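Local coordinates for protein uncharacterized RNA methyltransferase pyrab10780 (Pyrococcus abyssi, PDB 2JJQ) that methylates carbon 5 of uridine 54 in tRNA, taking the methyl group from S-adenosyl-L-methionine, at residues 128-133 with 196-201; 205-210 with 265-270. All blocks are in the same frame, centred on the assembly; numbering follows the deposited sequence.

Contact 1 of 2, residues 128-133 with 196-201; sequences RNRIDL and VLREGK
R130 to D132 pairs with V196 to R198 as antiparallel strands, axes 4.8 Å apart at 167°; I131 and L197 form the hydrogen-bonded pair, with N of L197 2.8 Å from O of I131, and E199 N to N129 O continues the ladder. R130, D132, V196 and R198 share one face of the sheet. Extended from CG to NE, with CG anti to the backbone N (chi1 -179°), R130 runs toward D132, where NE meets the syn lone pair of OD1 in a salt bridge, tilted from the guanidinium plane; OD2 also bonds S241. V196, opposite D132 on the neighbouring strand, lays CG1 3.6 Å from NE of R130. R198 crosses R130 at a slant, guanidinium planes 23° apart, with CD of R130 over one face of the R198 group. Their like-charged NH1 atoms lie 4.5 Å apart, that of R198 held by the S269 carbonyl. Water 2, at the edge of the R198 group and 2.9 Å from its NE, links it to O of N129. ND2 of N129 bonds to O of Q272, a residue that binds S-adenosyl-L-methionine. Where the pairing ends, K201 bends at chi2 to bring NZ 3.0 Å from O of R128, above the carbonyl plane, and 2.7 Å from OE2 of E199 in a salt bridge; G126 O and a cation-pi contact with F160 complete its surroundings. On the other face CB of L197 meets CG1 of I131. That apolar side lies against helix 162-178; strand 130-136 is outermost in the five-stranded sheet, and strand 206-212 flanks 192-199.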
loop_
_atom_site.group_PDB
_atom_site.type_symbol
_atom_site.label_atom_id
_atom_site.label_comp_id
_atom_site.label_asym_id
_atom_site.label_seq_id
_atom_site.Cartn_x
_atom_site.Cartn_y
_atom_site.Cartn_z
ATOM N N ARG A 128 1.069 -7.873 -5.815
ATOM C CA ARG A 128 1.540 -7.270 -4.601
ATOM C C ARG A 128 3.029 -7.614 -4.403
ATOM O O ARG A 128 3.411 -8.787 -4.499
ATOM C CB ARG A 128 0.709 -7.801 -3.422
ATOM C CG ARG A 128 0.891 -6.944 -2.200
ATOM C CD ARG A 128 -0.067 -7.266 -1.084
ATOM N NE ARG A 128 0.560 -6.662 0.075
ATOM C CZ ARG A 128 0.387 -5.398 0.457
ATOM N NH1 ARG A 128 -0.488 -4.616 -0.163
ATOM N NH2 ARG A 128 1.056 -4.934 1.499
ATOM N N ASN A 129 3.834 -6.614 -4.048
ATOM C CA ASN A 129 5.265 -6.772 -4.029
ATOM C C ASN A 129 5.873 -6.766 -2.620
ATOM O O ASN A 129 7.110 -6.766 -2.494
ATOM C CB ASN A 129 5.873 -5.704 -4.936
ATOM C CG ASN A 129 5.666 -4.283 -4.373
ATOM O OD1 ASN A 129 5.548 -4.126 -3.153
ATOM N ND2 ASN A 129 5.532 -3.278 -5.257
ATOM N N ARG A 130 5.025 -6.798 -1.578
ATOM C CA ARG A 130 5.466 -6.970 -0.185
ATOM C C ARG A 130 4.390 -7.729 0.609
ATOM O O ARG A 130 3.217 -7.391 0.514
ATOM C CB ARG A 130 5.767 -5.613 0.475
ATOM C CG ARG A 130 6.251 -5.723 1.895
ATOM C CD ARG A 130 6.177 -4.439 2.714
ATOM N NE ARG A 130 6.527 -4.785 4.096
ATOM C CZ ARG A 130 6.964 -3.952 5.025
ATOM N NH1 ARG A 130 7.074 -2.654 4.766
ATOM N NH2 ARG A 130 7.277 -4.417 6.235
ATOM N N ILE A 131 4.788 -8.733 1.393
ATOM C CA ILE A 131 3.885 -9.311 2.373
ATOM C C ILE A 131 4.665 -9.534 3.660
ATOM O O ILE A 131 5.909 -9.738 3.599
ATOM C CB ILE A 131 3.272 -10.621 1.911
ATOM C CG1 ILE A 131 4.337 -11.665 1.598
ATOM C CG2 ILE A 131 2.345 -10.346 0.684
ATOM C CD1 ILE A 131 3.660 -12.940 1.098
ATOM N N ASP A 132 3.973 -9.411 4.792
ATOM C CA ASP A 132 4.591 -9.544 6.116
ATOM C C ASP A 132 3.905 -10.750 6.746
ATOM O O ASP A 132 2.684 -10.719 7.012
ATOM C CB ASP A 132 4.374 -8.251 6.927
ATOM C CG ASP A 132 5.030 -6.999 6.239
ATOM O OD1 ASP A 132 4.947 -6.824 4.993
ATOM O OD2 ASP A 132 5.625 -6.153 6.930
ATOM N N LEU A 133 4.635 -11.852 6.855
ATOM C CA LEU A 133 4.087 -13.083 7.399
ATOM C C LEU A 133 4.563 -13.272 8.826
ATOM O O LEU A 133 5.770 -13.229 9.112
ATOM C CB LEU A 133 4.551 -14.273 6.550
ATOM C CG LEU A 133 4.111 -14.264 5.080
ATOM C CD1 LEU A 133 4.980 -15.206 4.266
ATOM C CD2 LEU A 133 2.655 -14.667 5.005
ATOM N N VAL A 196 9.357 -11.063 6.175
ATOM C CA VAL A 196 8.778 -10.082 5.232
ATOM C C VAL A 196 9.362 -10.373 3.866
ATOM O O VAL A 196 10.597 -10.485 3.727
ATOM C CB VAL A 196 9.135 -8.633 5.635
ATOM C CG1 VAL A 196 8.614 -7.626 4.518
ATOM C CG2 VAL A 196 8.611 -8.266 7.034
ATOM N N LEU A 197 8.519 -10.555 2.861
ATOM C CA LEU A 197 9.008 -10.930 1.549
ATOM C C LEU A 197 8.763 -9.747 0.622
ATOM O O LEU A 197 7.687 -9.157 0.647
ATOM C CB LEU A 197 8.219 -12.143 1.043
ATOM C CG LEU A 197 8.644 -13.515 1.540
ATOM C CD1 LEU A 197 7.555 -14.560 1.148
ATOM C CD2 LEU A 197 9.979 -13.855 0.820
ATOM N N ARG A 198 9.759 -9.378 -0.174
ATOM C CA ARG A 198 9.563 -8.345 -1.177
ATOM C C ARG A 198 10.051 -8.837 -2.508
ATOM O O ARG A 198 10.989 -9.673 -2.570
ATOM C CB ARG A 198 10.295 -7.060 -0.762
ATOM C CG ARG A 198 9.824 -6.581 0.610
ATOM C CD ARG A 198 10.390 -5.244 1.025
ATOM N NE ARG A 198 9.691 -4.194 0.278
ATOM C CZ ARG A 198 9.675 -2.909 0.616
ATOM N NH1 ARG A 198 10.334 -2.488 1.693
ATOM N NH2 ARG A 198 9.016 -2.057 -0.159
ATOM N N GLU A 199 9.447 -8.357 -3.600
ATOM C CA GLU A 199 10.011 -8.707 -4.883
ATOM C C GLU A 199 9.781 -7.656 -5.943
ATOM O O GLU A 199 8.808 -6.891 -5.866
ATOM C CB GLU A 199 9.543 -10.087 -5.386
ATOM C CG GLU A 199 8.239 -10.148 -5.999
ATOM C CD GLU A 199 7.879 -11.584 -6.468
ATOM O OE1 GLU A 199 8.774 -12.470 -6.577
ATOM O OE2 GLU A 199 6.679 -11.814 -6.707
ATOM N N GLY A 200 10.678 -7.615 -6.906
ATOM C CA GLY A 200 10.525 -6.679 -8.034
ATOM C C GLY A 200 9.790 -7.452 -9.093
ATOM O O GLY A 200 10.310 -8.474 -9.627
ATOM N N LYS A 201 8.582 -7.024 -9.401
ATOM C CA LYS A 201 7.788 -7.777 -10.434
ATOM C C LYS A 201 8.452 -7.703 -11.813
ATOM O O LYS A 201 8.347 -8.667 -12.610
ATOM C CB LYS A 201 6.352 -7.245 -10.512
ATOM C CG LYS A 201 5.606 -7.322 -9.176
ATOM C CD LYS A 201 5.524 -8.769 -8.647
ATOM C CE LYS A 201 4.870 -8.792 -7.303
ATOM N NZ LYS A 201 4.501 -10.153 -6.906
HETATM O O HOH W 1 6.387 -2.236 -1.115
HETATM O O HOH W 2 8.662 -4.532 -2.428
#

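Contact 2 of 2, residues 205-210 with 265-270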
loop_
_atom_site.group_PDB
_atom_site.type_symbol
_atom_site.label_atom_id
_atom_site.label_comp_id
_atom_site.label_asym_id
_atom_site.label_seq_id
_atom_site.Cartn_x
_atom_site.Cartn_y
_atom_site.Cartn_z
ATOM N N GLU A 205 13.775 -9.840 -8.883
ATOM C CA GLU A 205 14.667 -9.971 -7.733
ATOM C C GLU A 205 13.785 -10.151 -6.502
ATOM O O GLU A 205 12.701 -9.566 -6.457
ATOM C CB GLU A 205 15.486 -8.722 -7.587
ATOM C CG GLU A 205 16.512 -8.661 -8.680
ATOM C CD GLU A 205 17.408 -7.471 -8.653
ATOM O OE1 GLU A 205 17.334 -6.588 -7.748
ATOM O OE2 GLU A 205 18.239 -7.455 -9.588
ATOM N N VAL A 206 14.270 -10.919 -5.516
ATOM C CA VAL A 206 13.485 -11.200 -4.334
ATOM C C VAL A 206 14.334 -10.927 -3.106
ATOM O O VAL A 206 15.508 -11.325 -3.045
ATOM C CB VAL A 206 13.097 -12.673 -4.283
ATOM C CG1 VAL A 206 12.171 -12.955 -3.091
ATOM C CG2 VAL A 206 12.401 -13.036 -5.583
ATOM N N MET A 207 13.742 -10.256 -2.138
ATOM C CA MET A 207 14.370 -10.000 -0.838
ATOM C C MET A 207 13.545 -10.637 0.286
ATOM O O MET A 207 12.310 -10.563 0.285
ATOM C CB MET A 207 14.422 -8.486 -0.619
ATOM C CG MET A 207 14.795 -8.098 0.866
ATOM S SD MET A 207 14.772 -6.296 1.035
ATOM C CE MET A 207 16.217 -5.907 0.026
ATOM N N VAL A 208 14.213 -11.308 1.233
ATOM C CA VAL A 208 13.504 -11.842 2.390
ATOM C C VAL A 208 14.127 -11.193 3.606
ATOM O O VAL A 208 15.338 -10.996 3.644
ATOM C CB VAL A 208 13.509 -13.359 2.451
ATOM C CG1 VAL A 208 14.913 -13.886 2.632
ATOM C CG2 VAL A 208 12.598 -13.845 3.583
ATOM N N ASN A 209 13.302 -10.823 4.575
ATOM C CA ASN A 209 13.765 -10.155 5.769
ATOM C C ASN A 209 13.172 -10.889 6.976
ATOM O O ASN A 209 11.954 -10.997 7.103
ATOM C CB ASN A 209 13.301 -8.684 5.756
ATOM C CG ASN A 209 13.675 -7.923 7.025
ATOM O OD1 ASN A 209 14.675 -8.215 7.667
ATOM N ND2 ASN A 209 12.899 -6.898 7.357
ATOM N N PHE A 210 14.036 -11.427 7.823
ATOM C CA PHE A 210 13.642 -12.120 9.070
ATOM C C PHE A 210 13.693 -11.138 10.183
ATOM O O PHE A 210 14.768 -10.616 10.524
ATOM C CB PHE A 210 14.584 -13.335 9.327
ATOM C CG PHE A 210 14.545 -14.332 8.186
ATOM C CD1 PHE A 210 13.369 -15.048 7.923
ATOM C CD2 PHE A 210 15.624 -14.479 7.331
ATOM C CE1 PHE A 210 13.288 -15.948 6.829
ATOM C CE2 PHE A 210 15.542 -15.367 6.239
ATOM C CZ PHE A 210 14.378 -16.085 5.996
ATOM N N ILE A 265 15.007 -1.095 -3.348
ATOM C CA ILE A 265 14.104 -1.544 -2.314
ATOM C C ILE A 265 14.993 -1.979 -1.139
ATOM O O ILE A 265 15.887 -2.797 -1.320
ATOM C CB ILE A 265 13.245 -2.788 -2.787
ATOM C CG1 ILE A 265 12.307 -2.455 -3.966
ATOM C CG2 ILE A 265 12.385 -3.282 -1.631
ATOM C CD1 ILE A 265 11.633 -1.186 -3.768
ATOM N N HIS A 266 14.688 -1.464 0.045
ATOM C CA HIS A 266 15.346 -1.793 1.292
ATOM C C HIS A 266 14.277 -2.333 2.265
ATOM O O HIS A 266 13.118 -1.976 2.175
ATOM C CB HIS A 266 15.977 -0.491 1.811
ATOM C CG HIS A 266 16.726 -0.631 3.104
ATOM N ND1 HIS A 266 16.103 -0.584 4.328
ATOM C CD2 HIS A 266 18.039 -0.819 3.356
ATOM C CE1 HIS A 266 16.996 -0.737 5.289
ATOM N NE2 HIS A 266 18.184 -0.872 4.723
ATOM N N PRO A 267 14.662 -3.180 3.221
ATOM C CA PRO A 267 13.628 -3.738 4.073
ATOM C C PRO A 267 12.820 -2.682 4.739
ATOM O O PRO A 267 11.628 -2.908 4.937
ATOM C CB PRO A 267 14.400 -4.478 5.154
ATOM C CG PRO A 267 15.656 -4.800 4.545
ATOM C CD PRO A 267 15.994 -3.714 3.546
ATOM N N ASN A 268 13.435 -1.527 5.038
ATOM C CA ASN A 268 12.805 -0.480 5.826
ATOM C C ASN A 268 12.269 0.737 5.037
ATOM O O ASN A 268 11.961 1.751 5.635
ATOM C CB ASN A 268 13.739 -0.031 6.961
ATOM C CG ASN A 268 13.902 -1.105 8.008
ATOM O OD1 ASN A 268 13.181 -2.088 7.985
ATOM N ND2 ASN A 268 14.858 -0.951 8.888
ATOM N N SER A 269 12.242 0.651 3.712
ATOM C CA SER A 269 11.811 1.792 2.889
ATOM C C SER A 269 10.442 1.451 2.281
ATOM O O SER A 269 10.143 0.286 1.998
ATOM C CB SER A 269 12.845 2.101 1.750
ATOM O OG SER A 269 12.957 0.951 0.913
ATOM N N PHE A 270 9.605 2.469 2.074
ATOM C CA PHE A 270 8.239 2.231 1.514
ATOM C C PHE A 270 8.343 2.257 -0.009
ATOM O O PHE A 270 9.107 3.044 -0.548
ATOM C CB PHE A 270 7.246 3.295 1.984
ATOM C CG PHE A 270 5.940 3.265 1.229
ATOM C CD1 PHE A 270 4.962 2.342 1.568
ATOM C CD2 PHE A 270 5.745 4.064 0.104
ATOM C CE1 PHE A 270 3.775 2.283 0.843
ATOM C CE2 PHE A 270 4.554 4.006 -0.616
ATOM C CZ PHE A 270 3.585 3.134 -0.252
HETATM O O HOH W 3 13.572 -4.490 9.252
HETATM O O HOH W 4 10.606 -5.121 6.792
#
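M207 and N209, two residues apart on strand 206-212, reach across to P267 in the loop that follows strand 261-265. The apolar part belongs to M207. Its CG is anti to the backbone N (chi1 168°) and the chain stays straight as far as SD; the M207 side chain crosses P267 at about a right angle, SD 3.8 Å from CD of P267. The bend at chi3 (-69°) then turns the methyl toward the preceding residues, placing CE 3.4 Å from the carbonyl O of I265. N209 approaches the same ring at its CB, with ND2 3.6 Å from CB of P267, so sulfur and amide rest on different parts of one pyrrolidine.

Polar links between the segments pass through water. ND2 of N209 donates to water 3 and water 4; the first donates on to OD1 of N268 at 2.7 Å, the second to O of P267 at 3.1 Å. The other end of the amide, OD1, is taken by S232 OG on the next strand of the sheet, and this bond together with the two waters fixes which way the amide faces.

Within the loop, H266 to S269 form a type I beta turn. N of N268 donates to ND1 of H266 (2.9 Å), tilted 26° from the ring plane, and N of H266 donates to OG of S269. CD of P267 lies over one face of the imidazole, offset toward its rim.

The chemistry is that of a turn held by its own H266–S269 and N268–H266 bonds and laid on the sheet, with S269 O and N268 ND2 bonded to residues beyond the two segments; thioether and proline ring make the apolar contact. F270, just beyond the turn, touches the bound S-adenosyl-L-homocysteine, so this seam joins the five-stranded sheet to a loop whose F270 belongs to the cofactor pocket.

Overall arrangement
Both contacts reach the five-stranded sheet: contact 1 pairs its outermost strand 130-136 with 192-199, and contact 2 sets the next strand, 206-212, against the loop leading to helix 275-288. Contact 1 is the larger, partly buried, and relies on a backbone ladder, a lysine-to-carbonyl bond and side-chain packing, with salt bridges inside each strand segment; contact 2 is smaller and buried, with apolar touches and bridging waters. They are joined directly: V196 N lies 2.8 Å from N209 O, a probable hydrogen bond between neighbouring strands. R198, reaching from contact 1 to the loop of contact 2, is one of the ties between sheet and loop.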